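PDB 2QV5: uncharacterized protein Atu2773 from Agrobacterium tumefaciens, which is of unknown function but belongs to the divergent polysaccharide deacetylase family, and so may act on acylated carbohydrates. Local coordinates for residues A[70-73]-A[74-78]; A[115-118]-A[119-122]; A[142-145]-A[146-150]; A[193-196]-A[197-200]. All coordinates share one frame; numbering follows the deposited sequence.

Interaction 1 of 4, residues A[70-73]-A[74-78]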
ATOM      1  N   ARG A  70       7.520   5.443  15.746  1.00 16.64           N
ATOM      2  CA  ARG A  70       8.091   4.212  16.319  1.00 11.08           C
ATOM      3  C   ARG A  70       8.041   3.052  15.319  1.00 13.97           C
ATOM      4  O   ARG A  70       9.060   2.399  15.060  1.00 10.16           O
ATOM      5  CB  ARG A  70       7.375   3.786  17.617  1.00 12.12           C
ATOM      6  CG  ARG A  70       7.961   2.509  18.190  1.00 12.91           C
ATOM      7  CD  ARG A  70       7.002   1.713  19.061  1.00 23.90           C
ATOM      8  NE  ARG A  70       7.720   0.583  19.651  1.00 32.42           N
ATOM      9  CZ  ARG A  70       7.371  -0.048  20.766  1.00 35.66           C
ATOM     10  NH1 ARG A  70       6.295   0.318  21.438  1.00 25.82           N
ATOM     11  NH2 ARG A  70       8.108  -1.055  21.210  1.00 39.97           N
ATOM     12  N   TRP A  71       6.861   2.800  14.756  1.00  6.37           N
ATOM     13  CA  TRP A  71       6.694   1.665  13.843  1.00  9.28           C
ATOM     14  C   TRP A  71       7.443   1.895  12.515  1.00 10.99           C
ATOM     15  O   TRP A  71       7.956   0.956  11.925  1.00 15.86           O
ATOM     16  CB  TRP A  71       5.206   1.280  13.667  1.00 15.85           C
ATOM     17  CG  TRP A  71       4.572   0.922  14.998  1.00 13.65           C
ATOM     18  CD1 TRP A  71       3.485   1.511  15.570  1.00 14.66           C
ATOM     19  CD2 TRP A  71       5.045  -0.056  15.947  1.00 13.99           C
ATOM     20  NE1 TRP A  71       3.237   0.955  16.799  1.00 12.13           N
ATOM     21  CE2 TRP A  71       4.178  -0.007  17.058  1.00 15.25           C
ATOM     22  CE3 TRP A  71       6.108  -0.973  15.957  1.00 14.54           C
ATOM     23  CZ2 TRP A  71       4.342  -0.836  18.170  1.00 17.08           C
ATOM     24  CZ3 TRP A  71       6.272  -1.792  17.069  1.00 21.45           C
ATOM     25  CH2 TRP A  71       5.396  -1.710  18.162  1.00 18.55           C
ATOM     26  N   MET A  72       7.541   3.157  12.104  1.00 12.31           N
ATOM     27  CA  MET A  72       8.321   3.582  10.919  1.00 16.78           C
ATOM     28  C   MET A  72       9.807   3.171  11.086  1.00 16.83           C
ATOM     29  O   MET A  72      10.386   2.476  10.234  1.00 10.30           O
ATOM     30  CB  MET A  72       8.207   5.112  10.795  1.00 19.34           C
ATOM     31  CG  MET A  72       8.238   5.759   9.424  1.00 31.71           C
ATOM     32  SD  MET A  72       9.312   7.226   9.521  1.00 21.84           S
ATOM     33  CE  MET A  72      10.796   6.239   9.421  1.00 12.25           C
ATOM     34  N   GLN A  73      10.410   3.584  12.199  1.00 16.70           N
ATOM     35  CA  GLN A  73      11.823   3.305  12.473  1.00 16.07           C
ATOM     36  C   GLN A  73      12.116   1.812  12.630  1.00 16.57           C
ATOM     37  O   GLN A  73      13.137   1.349  12.136  1.00 11.46           O
ATOM     38  CB  GLN A  73      12.299   4.069  13.721  1.00 16.88           C
ATOM     39  CG  GLN A  73      12.321   5.592  13.562  1.00 28.47           C
ATOM     40  CD  GLN A  73      12.494   6.336  14.892  1.00 35.43           C
ATOM     41  OE1 GLN A  73      12.982   5.780  15.880  1.00 45.62           O
ATOM     42  NE2 GLN A  73      12.094   7.601  14.911  1.00 46.75           N
ATOM     43  N   ASP A  74      11.227   1.077  13.305  1.00 12.23           N
ATOM     44  CA  ASP A  74      11.335  -0.376  13.441  1.00 14.47           C
ATOM     45  C   ASP A  74      11.258  -1.068  12.080  1.00 14.82           C
ATOM     46  O   ASP A  74      12.085  -1.925  11.770  1.00 12.06           O
ATOM     47  CB  ASP A  74      10.229  -0.942  14.355  1.00 20.14           C
ATOM     48  CG  ASP A  74      10.425  -0.590  15.832  1.00 27.59           C
ATOM     49  OD1 ASP A  74      11.297   0.243  16.173  1.00 37.53           O
ATOM     50  OD2 ASP A  74       9.685  -1.157  16.664  1.00 29.16           O
ATOM     51  N   ALA A  75      10.291  -0.674  11.261  1.00 10.37           N
ATOM     52  CA  ALA A  75      10.120  -1.297   9.935  1.00 10.13           C
ATOM     53  C   ALA A  75      11.325  -1.069   9.023  1.00  7.34           C
ATOM     54  O   ALA A  75      11.841  -2.021   8.428  1.00 14.74           O
ATOM     55  CB  ALA A  75       8.849  -0.804   9.279  1.00  9.79           C
ATOM     56  N   ARG A  76      11.800   0.178   8.963  1.00 11.53           N
ATOM     57  CA  ARG A  76      12.938   0.541   8.117  1.00  9.29           C
ATOM     58  C   ARG A  76      14.258  -0.039   8.624  1.00 10.81           C
ATOM     59  O   ARG A  76      15.145  -0.345   7.832  1.00 12.49           O
ATOM     60  CB  ARG A  76      13.047   2.057   7.952  1.00 12.62           C
ATOM     61  CG  ARG A  76      11.884   2.680   7.178  1.00 14.84           C
ATOM     62  CD  ARG A  76      11.868   2.178   5.748  1.00 14.12           C
ATOM     63  NE  ARG A  76      12.995   2.685   4.970  1.00 18.75           N
ATOM     64  CZ  ARG A  76      13.318   2.250   3.757  1.00 23.57           C
ATOM     65  NH1 ARG A  76      12.606   1.288   3.180  1.00 20.90           N
ATOM     66  NH2 ARG A  76      14.356   2.777   3.123  1.00 16.11           N
ATOM     67  N   ARG A  77      14.372  -0.204   9.941  1.00  9.56           N
ATOM     68  CA  ARG A  77      15.534  -0.864  10.535  1.00 14.91           C
ATOM     69  C   ARG A  77      15.649  -2.293  10.029  1.00 12.80           C
ATOM     70  O   ARG A  77      16.734  -2.730   9.653  1.00 11.84           O
ATOM     71  CB  ARG A  77      15.467  -0.855  12.065  1.00 11.45           C
ATOM     72  CG  ARG A  77      16.553  -1.671  12.705  1.00 18.35           C
ATOM     73  CD  ARG A  77      16.737  -1.437  14.198  1.00 21.99           C
ATOM     74  NE  ARG A  77      17.522  -2.550  14.730  1.00 31.01           N
ATOM     75  CZ  ARG A  77      18.840  -2.687  14.585  1.00 30.27           C
ATOM     76  NH1 ARG A  77      19.437  -3.759  15.073  1.00 28.06           N
ATOM     77  NH2 ARG A  77      19.564  -1.759  13.957  1.00 25.54           N
ATOM     78  N   GLU A  78      14.518  -2.999  10.009  1.00 13.28           N
ATOM     79  CA  GLU A  78      14.453  -4.364   9.491  1.00 16.76           C
ATOM     80  C   GLU A  78      14.599  -4.439   7.958  1.00 12.92           C
ATOM     81  O   GLU A  78      14.918  -5.494   7.424  1.00 18.10           O
ATOM     82  CB  GLU A  78      13.155  -5.071   9.945  1.00 16.49           C
ATOM     83  CG  GLU A  78      12.934  -5.148  11.466  1.00 28.04           C
ATOM     84  CD  GLU A  78      14.086  -5.796  12.234  1.00 39.64           C
ATOM     85  OE1 GLU A  78      14.669  -6.791  11.746  1.00 39.67           O
ATOM     86  OE2 GLU A  78      14.401  -5.312  13.345  1.00 48.51           O
TER

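Interaction 2 of 4, residues A[115-118]-A[119-122]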
ATOM      1  N   ARG A 115      -5.907  17.868   3.119  1.00 16.73           N
ATOM      2  CA  ARG A 115      -6.115  16.662   3.917  1.00 14.12           C
ATOM      3  C   ARG A 115      -5.043  15.627   3.624  1.00 16.18           C
ATOM      4  O   ARG A 115      -4.527  14.998   4.542  1.00 15.23           O
ATOM      5  CB  ARG A 115      -7.477  16.050   3.603  1.00 20.53           C
ATOM      6  CG  ARG A 115      -8.621  16.701   4.345  1.00 28.95           C
ATOM      7  CD  ARG A 115      -9.939  16.275   3.761  1.00 31.02           C
ATOM      8  NE  ARG A 115     -11.048  16.948   4.428  1.00 30.70           N
ATOM      9  CZ  ARG A 115     -12.224  17.180   3.861  1.00 34.44           C
ATOM     10  NH1 ARG A 115     -13.174  17.806   4.541  1.00 35.77           N
ATOM     11  NH2 ARG A 115     -12.445  16.801   2.609  1.00 36.37           N
ATOM     12  N   LEU A 116      -4.764  15.447   2.332  1.00 19.50           N
ATOM     13  CA  LEU A 116      -3.711  14.565   1.828  1.00 17.95           C
ATOM     14  C   LEU A 116      -2.351  14.931   2.401  1.00 14.19           C
ATOM     15  O   LEU A 116      -1.626  14.072   2.897  1.00 18.34           O
ATOM     16  CB  LEU A 116      -3.654  14.666   0.302  1.00 16.50           C
ATOM     17  CG  LEU A 116      -2.561  13.887  -0.427  1.00 14.60           C
ATOM     18  CD1 LEU A 116      -2.752  12.390  -0.164  1.00 21.11           C
ATOM     19  CD2 LEU A 116      -2.552  14.163  -1.926  1.00 15.32           C
ATOM     20  N   HIS A 117      -2.021  16.217   2.335  1.00 17.79           N
ATOM     21  CA  HIS A 117      -0.750  16.741   2.839  1.00 15.24           C
ATOM     22  C   HIS A 117      -0.574  16.542   4.335  1.00 17.09           C
ATOM     23  O   HIS A 117       0.541  16.301   4.803  1.00 14.96           O
ATOM     24  CB  HIS A 117      -0.617  18.220   2.480  1.00 19.65           C
ATOM     25  CG  HIS A 117      -0.331  18.470   1.033  1.00 17.04           C
ATOM     26  ND1 HIS A 117      -0.122  19.735   0.527  1.00 28.45           N
ATOM     27  CD2 HIS A 117      -0.202  17.619  -0.015  1.00 20.39           C
ATOM     28  CE1 HIS A 117       0.113  19.655  -0.771  1.00 27.16           C
ATOM     29  NE2 HIS A 117       0.065  18.383  -1.125  1.00 25.61           N
ATOM     30  N   ARG A 118      -1.664  16.639   5.091  1.00 15.52           N
ATOM     31  CA  ARG A 118      -1.609  16.358   6.513  1.00 19.80           C
ATOM     32  C   ARG A 118      -1.221  14.903   6.790  1.00 19.83           C
ATOM     33  O   ARG A 118      -0.390  14.646   7.650  1.00 16.96           O
ATOM     34  CB  ARG A 118      -2.934  16.710   7.192  1.00 20.42           C
ATOM     35  CG  ARG A 118      -3.127  18.207   7.369  1.00 21.60           C
ATOM     36  CD  ARG A 118      -4.161  18.514   8.440  1.00 24.38           C
ATOM     37  NE  ARG A 118      -5.544  18.231   8.037  1.00 30.75           N
ATOM     38  CZ  ARG A 118      -6.286  18.991   7.230  1.00 30.79           C
ATOM     39  NH1 ARG A 118      -5.800  20.103   6.685  1.00 31.96           N
ATOM     40  NH2 ARG A 118      -7.533  18.631   6.961  1.00 31.55           N
ATOM     41  N   SER A 119      -1.806  13.963   6.048  1.00 19.65           N
ATOM     42  CA  SER A 119      -1.440  12.543   6.179  1.00 17.27           C
ATOM     43  C   SER A 119       0.003  12.268   5.749  1.00 14.51           C
ATOM     44  O   SER A 119       0.730  11.552   6.448  1.00 15.74           O
ATOM     45  CB  SER A 119      -2.387  11.670   5.370  1.00 17.65           C
ATOM     46  OG  SER A 119      -3.667  11.609   5.973  1.00 22.64           O
ATOM     47  N   MET A 120       0.400  12.857   4.615  1.00 12.03           N
ATOM     48  CA  MET A 120       1.729  12.703   4.005  1.00 17.92           C
ATOM     49  C   MET A 120       2.872  13.059   4.951  1.00 19.37           C
ATOM     50  O   MET A 120       3.952  12.483   4.889  1.00 21.34           O
ATOM     51  CB  MET A 120       1.837  13.558   2.728  1.00 15.16           C
ATOM     52  CG  MET A 120       1.258  12.950   1.457  1.00 19.16           C
ATOM     53  SD  MET A 120       1.598  13.960  -0.023  1.00 11.36           S
ATOM     54  CE  MET A 120       1.022  12.836  -1.290  1.00 19.89           C
ATOM     55  N   ALA A 121       2.615  14.018   5.835  1.00 21.39           N
ATOM     56  CA  ALA A 121       3.636  14.551   6.726  1.00 17.22           C
ATOM     57  C   ALA A 121       3.837  13.716   7.990  1.00 17.09           C
ATOM     58  O   ALA A 121       4.761  13.974   8.765  1.00 24.93           O
ATOM     59  CB  ALA A 121       3.283  16.005   7.090  1.00 23.55           C
ATOM     60  N   LYS A 122       2.993  12.709   8.196  1.00 16.04           N
ATOM     61  CA  LYS A 122       3.031  11.940   9.446  1.00 19.90           C
ATOM     62  C   LYS A 122       4.140  10.901   9.544  1.00 21.24           C
ATOM     63  O   LYS A 122       4.562  10.546  10.647  1.00 20.44           O
ATOM     64  CB  LYS A 122       1.670  11.319   9.728  1.00 24.22           C
ATOM     65  CG  LYS A 122       0.671  12.339  10.254  1.00 27.16           C
ATOM     66  CD  LYS A 122      -0.695  11.734  10.369  1.00 30.10           C
ATOM     67  CE  LYS A 122      -1.690  12.744  10.904  1.00 28.63           C
ATOM     68  NZ  LYS A 122      -3.054  12.151  10.913  1.00 36.21           N
TER
HETATM   69  O   HOH W   1      -5.615  12.182   4.384  1.00 31.92           O

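Interaction 3 of 4, residues A[142-145]-A[146-150]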
ATOM      1  N   SER A 142     -13.400  13.738 -11.047  1.00 24.88           N
ATOM      2  CA  SER A 142     -13.112  15.090 -10.576  1.00 26.65           C
ATOM      3  C   SER A 142     -12.496  15.135  -9.177  1.00 26.11           C
ATOM      4  O   SER A 142     -11.810  16.090  -8.839  1.00 26.31           O
ATOM      5  CB  SER A 142     -14.381  15.943 -10.614  1.00 21.24           C
ATOM      6  OG  SER A 142     -15.313  15.526  -9.632  1.00 30.65           O
ATOM      7  N   ALA A 143     -12.750  14.106  -8.368  1.00 28.49           N
ATOM      8  CA  ALA A 143     -12.194  14.022  -7.018  1.00 22.52           C
ATOM      9  C   ALA A 143     -10.826  13.335  -7.018  1.00 20.75           C
ATOM     10  O   ALA A 143      -9.884  13.786  -6.348  1.00 22.96           O
ATOM     11  CB  ALA A 143     -13.152  13.281  -6.107  1.00 19.94           C
ATOM     12  N   LEU A 144     -10.724  12.251  -7.779  1.00 20.09           N
ATOM     13  CA  LEU A 144      -9.509  11.446  -7.812  1.00 23.87           C
ATOM     14  C   LEU A 144      -8.360  12.057  -8.631  1.00 21.54           C
ATOM     15  O   LEU A 144      -7.191  11.932  -8.242  1.00 28.86           O
ATOM     16  CB  LEU A 144      -9.824  10.018  -8.280  1.00 23.50           C
ATOM     17  CG  LEU A 144      -8.696   8.982  -8.197  1.00 23.70           C
ATOM     18  CD1 LEU A 144      -8.121   8.880  -6.774  1.00 20.85           C
ATOM     19  CD2 LEU A 144      -9.184   7.631  -8.696  1.00 24.39           C
ATOM     20  N   GLU A 145      -8.679  12.715  -9.747  1.00 23.64           N
ATOM     21  CA  GLU A 145      -7.647  13.306 -10.603  1.00 24.98           C
ATOM     22  C   GLU A 145      -6.663  14.313  -9.933  1.00 22.41           C
ATOM     23  O   GLU A 145      -5.449  14.138 -10.091  1.00 18.01           O
ATOM     24  CB  GLU A 145      -8.219  13.848 -11.923  1.00 26.97           C
ATOM     25  CG  GLU A 145      -7.169  14.020 -13.015  1.00 22.83           C
ATOM     26  CD  GLU A 145      -7.681  14.775 -14.238  1.00 36.26           C
ATOM     27  OE1 GLU A 145      -8.872  14.627 -14.606  1.00 39.64           O
ATOM     28  OE2 GLU A 145      -6.876  15.513 -14.849  1.00 40.30           O
ATOM     29  N   PRO A 146      -7.153  15.334  -9.176  1.00 22.73           N
ATOM     30  CA  PRO A 146      -6.178  16.250  -8.554  1.00 22.00           C
ATOM     31  C   PRO A 146      -5.270  15.546  -7.545  1.00 21.31           C
ATOM     32  O   PRO A 146      -4.102  15.906  -7.408  1.00 16.20           O
ATOM     33  CB  PRO A 146      -7.057  17.252  -7.795  1.00 26.56           C
ATOM     34  CG  PRO A 146      -8.397  17.132  -8.374  1.00 27.88           C
ATOM     35  CD  PRO A 146      -8.533  15.716  -8.818  1.00 23.84           C
ATOM     36  N   VAL A 147      -5.837  14.562  -6.848  1.00 19.86           N
ATOM     37  CA  VAL A 147      -5.142  13.780  -5.818  1.00 19.55           C
ATOM     38  C   VAL A 147      -4.019  12.968  -6.461  1.00 16.49           C
ATOM     39  O   VAL A 147      -2.866  12.998  -5.999  1.00 16.78           O
ATOM     40  CB  VAL A 147      -6.153  12.878  -5.057  1.00 22.28           C
ATOM     41  CG1 VAL A 147      -5.465  11.925  -4.082  1.00 16.90           C
ATOM     42  CG2 VAL A 147      -7.154  13.752  -4.321  1.00 27.35           C
ATOM     43  N   MET A 148      -4.352  12.283  -7.550  1.00 17.70           N
ATOM     44  CA  MET A 148      -3.379  11.469  -8.276  1.00 15.53           C
ATOM     45  C   MET A 148      -2.309  12.306  -8.974  1.00 16.71           C
ATOM     46  O   MET A 148      -1.168  11.859  -9.122  1.00 19.26           O
ATOM     47  CB  MET A 148      -4.084  10.523  -9.249  1.00 17.96           C
ATOM     48  CG  MET A 148      -4.801   9.360  -8.519  1.00 20.74           C
ATOM     49  SD  MET A 148      -5.287   8.046  -9.629  1.00 20.64           S
ATOM     50  CE  MET A 148      -3.680   7.349  -9.995  1.00 25.30           C
ATOM     51  N   ARG A 149      -2.672  13.518  -9.387  1.00 14.31           N
ATOM     52  CA  ARG A 149      -1.690  14.459  -9.934  1.00 18.69           C
ATOM     53  C   ARG A 149      -0.689  14.930  -8.870  1.00 17.31           C
ATOM     54  O   ARG A 149       0.513  14.972  -9.136  1.00 18.12           O
ATOM     55  CB  ARG A 149      -2.373  15.654 -10.581  1.00 19.54           C
ATOM     56  CG  ARG A 149      -3.045  15.338 -11.911  1.00 25.38           C
ATOM     57  CD  ARG A 149      -3.486  16.615 -12.607  1.00 30.33           C
ATOM     58  NE  ARG A 149      -4.212  16.338 -13.845  1.00 32.51           N
ATOM     59  CZ  ARG A 149      -3.636  16.156 -15.035  1.00 32.24           C
ATOM     60  NH1 ARG A 149      -2.317  16.220 -15.169  1.00 30.89           N
ATOM     61  NH2 ARG A 149      -4.386  15.903 -16.096  1.00 37.14           N
ATOM     62  N   ASP A 150      -1.178  15.265  -7.673  1.00 17.54           N
ATOM     63  CA  ASP A 150      -0.288  15.634  -6.562  1.00 18.89           C
ATOM     64  C   ASP A 150       0.676  14.496  -6.192  1.00 20.35           C
ATOM     65  O   ASP A 150       1.888  14.710  -6.101  1.00 20.60           O
ATOM     66  CB  ASP A 150      -1.072  16.084  -5.326  1.00 20.87           C
ATOM     67  CG  ASP A 150      -0.162  16.546  -4.199  1.00 22.86           C
ATOM     68  OD1 ASP A 150       0.247  17.723  -4.197  1.00 28.55           O
ATOM     69  OD2 ASP A 150       0.160  15.728  -3.310  1.00 31.72           O
TER

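Interaction 4 of 4, residues A[193-196]-A[197-200]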
ATOM      1  N   GLU A 193      -7.205 -19.115   8.771  1.00 33.41           N
ATOM      2  CA  GLU A 193      -6.004 -19.763   8.228  1.00 36.89           C
ATOM      3  C   GLU A 193      -6.247 -20.438   6.869  1.00 36.06           C
ATOM      4  O   GLU A 193      -5.488 -20.210   5.926  1.00 34.97           O
ATOM      5  CB  GLU A 193      -5.430 -20.770   9.233  1.00 35.85           C
ATOM      6  CG  GLU A 193      -4.087 -21.376   8.820  1.00 45.08           C
ATOM      7  CD  GLU A 193      -3.825 -22.744   9.445  1.00 56.73           C
ATOM      8  OE1 GLU A 193      -4.801 -23.443   9.805  1.00 62.35           O
ATOM      9  OE2 GLU A 193      -2.639 -23.127   9.568  1.00 54.43           O
ATOM     10  N   ALA A 194      -7.321 -21.226   6.769  1.00 37.96           N
ATOM     11  CA  ALA A 194      -7.646 -21.966   5.535  1.00 34.35           C
ATOM     12  C   ALA A 194      -7.895 -21.057   4.326  1.00 30.36           C
ATOM     13  O   ALA A 194      -7.380 -21.314   3.239  1.00 29.32           O
ATOM     14  CB  ALA A 194      -8.835 -22.910   5.759  1.00 33.83           C
ATOM     15  N   SER A 195      -8.668 -19.993   4.532  1.00 29.43           N
ATOM     16  CA  SER A 195      -8.957 -19.018   3.482  1.00 27.21           C
ATOM     17  C   SER A 195      -7.711 -18.263   3.015  1.00 22.17           C
ATOM     18  O   SER A 195      -7.513 -18.092   1.812  1.00 23.52           O
ATOM     19  CB  SER A 195     -10.024 -18.031   3.939  1.00 30.43           C
ATOM     20  OG  SER A 195     -11.280 -18.675   4.057  1.00 43.53           O
ATOM     21  N   ILE A 196      -6.875 -17.830   3.960  1.00 14.73           N
ATOM     22  CA  ILE A 196      -5.679 -17.048   3.620  1.00 15.73           C
ATOM     23  C   ILE A 196      -4.733 -17.905   2.794  1.00 14.55           C
ATOM     24  O   ILE A 196      -4.248 -17.451   1.765  1.00 14.41           O
ATOM     25  CB  ILE A 196      -4.994 -16.401   4.858  1.00 13.13           C
ATOM     26  CG1 ILE A 196      -5.996 -15.537   5.623  1.00 15.04           C
ATOM     27  CG2 ILE A 196      -3.832 -15.484   4.440  1.00 14.24           C
ATOM     28  CD1 ILE A 196      -5.556 -15.162   7.019  1.00 19.61           C
ATOM     29  N   LEU A 197      -4.536 -19.165   3.197  1.00 21.23           N
ATOM     30  CA  LEU A 197      -3.745 -20.128   2.396  1.00 18.49           C
ATOM     31  C   LEU A 197      -4.249 -20.343   0.964  1.00 20.41           C
ATOM     32  O   LEU A 197      -3.446 -20.450   0.033  1.00 19.09           O
ATOM     33  CB  LEU A 197      -3.630 -21.485   3.104  1.00 29.08           C
ATOM     34  CG  LEU A 197      -2.876 -21.503   4.434  1.00 32.59           C
ATOM     35  CD1 LEU A 197      -2.776 -22.918   5.023  1.00 34.43           C
ATOM     36  CD2 LEU A 197      -1.513 -20.880   4.256  1.00 25.82           C
ATOM     37  N   ARG A 198      -5.569 -20.403   0.788  1.00 16.96           N
ATOM     38  CA  ARG A 198      -6.153 -20.508  -0.557  1.00 23.49           C
ATOM     39  C   ARG A 198      -5.867 -19.273  -1.406  1.00 18.00           C
ATOM     40  O   ARG A 198      -5.544 -19.386  -2.593  1.00 14.22           O
ATOM     41  CB  ARG A 198      -7.663 -20.717  -0.487  1.00 19.94           C
ATOM     42  CG  ARG A 198      -8.092 -22.092  -0.060  1.00 35.71           C
ATOM     43  CD  ARG A 198      -9.610 -22.212  -0.109  1.00 44.97           C
ATOM     44  NE  ARG A 198     -10.086 -23.400   0.600  1.00 53.12           N
ATOM     45  CZ  ARG A 198     -10.664 -23.383   1.798  1.00 51.31           C
ATOM     46  NH1 ARG A 198     -10.862 -22.237   2.437  1.00 44.13           N
ATOM     47  NH2 ARG A 198     -11.059 -24.523   2.353  1.00 54.61           N
ATOM     48  N   LYS A 199      -6.000 -18.101  -0.790  1.00 17.79           N
ATOM     49  CA  LYS A 199      -5.761 -16.831  -1.471  1.00 16.79           C
ATOM     50  C   LYS A 199      -4.285 -16.646  -1.830  1.00 14.03           C
ATOM     51  O   LYS A 199      -3.959 -16.080  -2.872  1.00 11.56           O
ATOM     52  CB  LYS A 199      -6.278 -15.655  -0.634  1.00 18.96           C
ATOM     53  CG  LYS A 199      -7.785 -15.384  -0.768  1.00 15.25           C
ATOM     54  CD  LYS A 199      -8.166 -15.410  -2.247  1.00 22.91           C
ATOM     55  CE  LYS A 199      -9.426 -14.661  -2.559  1.00 28.66           C
ATOM     56  NZ  LYS A 199      -9.498 -14.452  -4.037  1.00 28.01           N
ATOM     57  N   LEU A 200      -3.408 -17.119  -0.954  1.00 14.30           N
ATOM     58  CA  LEU A 200      -1.966 -17.161  -1.228  1.00 16.90           C
ATOM     59  C   LEU A 200      -1.625 -18.123  -2.363  1.00 19.78           C
ATOM     60  O   LEU A 200      -0.665 -17.887  -3.104  1.00 20.01           O
ATOM     61  CB  LEU A 200      -1.191 -17.528   0.028  1.00 12.91           C
ATOM     62  CG  LEU A 200      -1.042 -16.437   1.091  1.00 13.85           C
ATOM     63  CD1 LEU A 200      -0.732 -17.088   2.419  1.00 11.26           C
ATOM     64  CD2 LEU A 200       0.032 -15.412   0.708  1.00 19.41           C
TER

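Interaction 1 of 4, residues A[70-73]-A[74-78]
R70 sends its CG anti to the backbone N (chi1 179°) and runs out extended to NE, while D74, one turn on, turns its CG back beside its own N (chi1 -71°); between them the two torsions bring the charged ends onto the same side of the helix. The approach remains loose. NE of R70 lies 4.0 Å from OD2 of D74, a long salt bridge, and the guanidinium and carboxylate planes stand 87° apart, so the pair is electrostatic attraction without the grip of a directed bond. OD2 also rests against the indole of W71, 3.5 Å from its CZ3, with the carboxylate nearly perpendicular to the ring. That ring in turn lies along R70: CH2 of W71 sits over one guanidinium face, toward its rim, and CD of R70 lies over the indole. Arginine, tryptophan and aspartate thus form a compact trio. Beneath it run regular helical bonds, among them D74 N to R70 O at 3.1 Å and A75 N to W71 O at 2.9 Å. The indole NE1 is taken by Q43, and NH1 of R76 by the carbonyl of H80. The stretch belongs to helix 68-78, the crossover of the beta-alpha-beta unit between strands 58-62 and 82-88. W71 packs on S46, Q47 and I50 of helix 43-52 and on F61, while A75 presses against L59 and F61 of strand 58-62 and I82 of strand 82-88.

Interaction 2 of 4, residues A[115-118]-A[119-122]
The carbonyl oxygen of R115 takes two partners: the backbone N of S119 at 3.3 Å, and a water that donates to it at 3.0 Å. The same water accepts from OG of S119 at 2.6 Å. S119 holds its OG beside its own backbone N (chi1 -72°), and the water joins this hydroxyl to the R115 carbonyl, 3.8 Å from OG. On the neighbouring flank the contact is apolar. M120 stretches back along the helix, extended beyond CG, and lays its CE methyl against the branch of L116, 3.8 Å from CG, with both leucine methyls close by. Its SD lies 4.1 Å from CD2 of H117. Below, M120 N bonds L116 O at 2.9 Å, whereas the next bond, A121 N to H117 O, is weak. The polar ends of this turn find partners beyond it: R115 in D107, R118 in D101, and H117 in D150 of helix 141-153. Chemically the turn is two-sided. A water gives the hydroxyl of the buried S119 an acceptor and returns a hydrogen bond to the R115 carbonyl, while the M120 thioether lies against L116 and obliquely to the H117 ring, whose NE2 bonds D150.

Interaction 3 of 4, residues A[142-145]-A[146-150]
E145 and R149 run side by side and point the same way, one turn apart, and R149 offers the side of its guanidinium to a single carboxylate oxygen. NH2 reaches OE2 of E145 at 2.8 Å, nearly along the C-O axis; NE reaches the same OE2 at 3.0 Å, where the oxygen uses its anti lone pair. OE2 lies close to the guanidinium plane, although the two flat groups are turned 48° apart. The double grip fixes the rotation of the arginine end, and both chains reach it extended, E145 with CG anti to its N (chi1 -160°). On another flank L144 and M148 meet at an angle: CD1 of L144 touches CG of M148 at 3.8 Å, and SD leans on the leucine CG. P146 has no N-H to give, and the helix kinks there; its CD sits 3.3 Å from the S142 carbonyl oxygen. The i to i+4 pattern resumes two residues on, with M148 N to L144 O at 2.9 Å. L144 and M148 then pack on helix 169-176. This is an i to i+4 glutamate-arginine salt bridge on a proline-kinked helix, the crossover of a beta-alpha-beta unit joining strands 128-131 and 157-160.

Interaction 4 of 4, residues A[193-196]-A[197-200]
I196 and L200 lie alongside each other, one turn apart and pointing the same way, near the start of helix 193-210, the crossover of a beta-alpha-beta unit between strands 180-186 and 212-218. Their contact is apolar, CG2 of the isoleucine 4.0 Å from CD1 of the leucine. An I196 chi1 of -56° keeps CG1 beside the backbone N and sets CG2 anti to it, facing the next turn. The pair packs against helix 221-233, I196 on S223 and A226, L200 on W230. A second apolar contact lies on the exposed side, where L197 brings CD1 to 4.3 Å from CG of E193, whose aliphatic part makes the contact.

Backbone bonds form the next group. All four i to i+4 links across the junction are made, from L197 N to E193 O at 3.1 Å, a nearly straight 172° at the hydrogen, through R198 to A194 and K199 to S195, to L200 N to I196 O at 2.9 Å. The helix is therefore regular from its opening residue.

Polar side chains add proximity rather than bonds within this stretch. The hydroxyl of S195 is engaged by E190, just ahead of the helix, and more weakly by T192. R198 doubles back along the helix surface, extended from CG to NE, toward the first turn. There its NH1 settles 3.9 Å from CB of A194 and also 3.9 Å from OG of S195, which lies at the guanidinium edge, in its plane.

Following the chain from the N terminus, interactions 1 to 4 come strictly in series. Each lies within one helix and closes only a single turn, so none nests in or crosses another. The four helices are crossovers between parallel strands of one sheet, joining 58-62 with 82-88, 82-88 with 128-131, 128-131 with 157-160, and 180-186 with 212-218. Only interactions 2 and 3 touch: L116, H117 and M120 all meet D150, tying helix 109-120 to helix 141-153. Interaction 1 stops about 6 Å short of interaction 2 at the nearest atoms. Interaction 4 lies across the chain's centre from interactions 2 and 3.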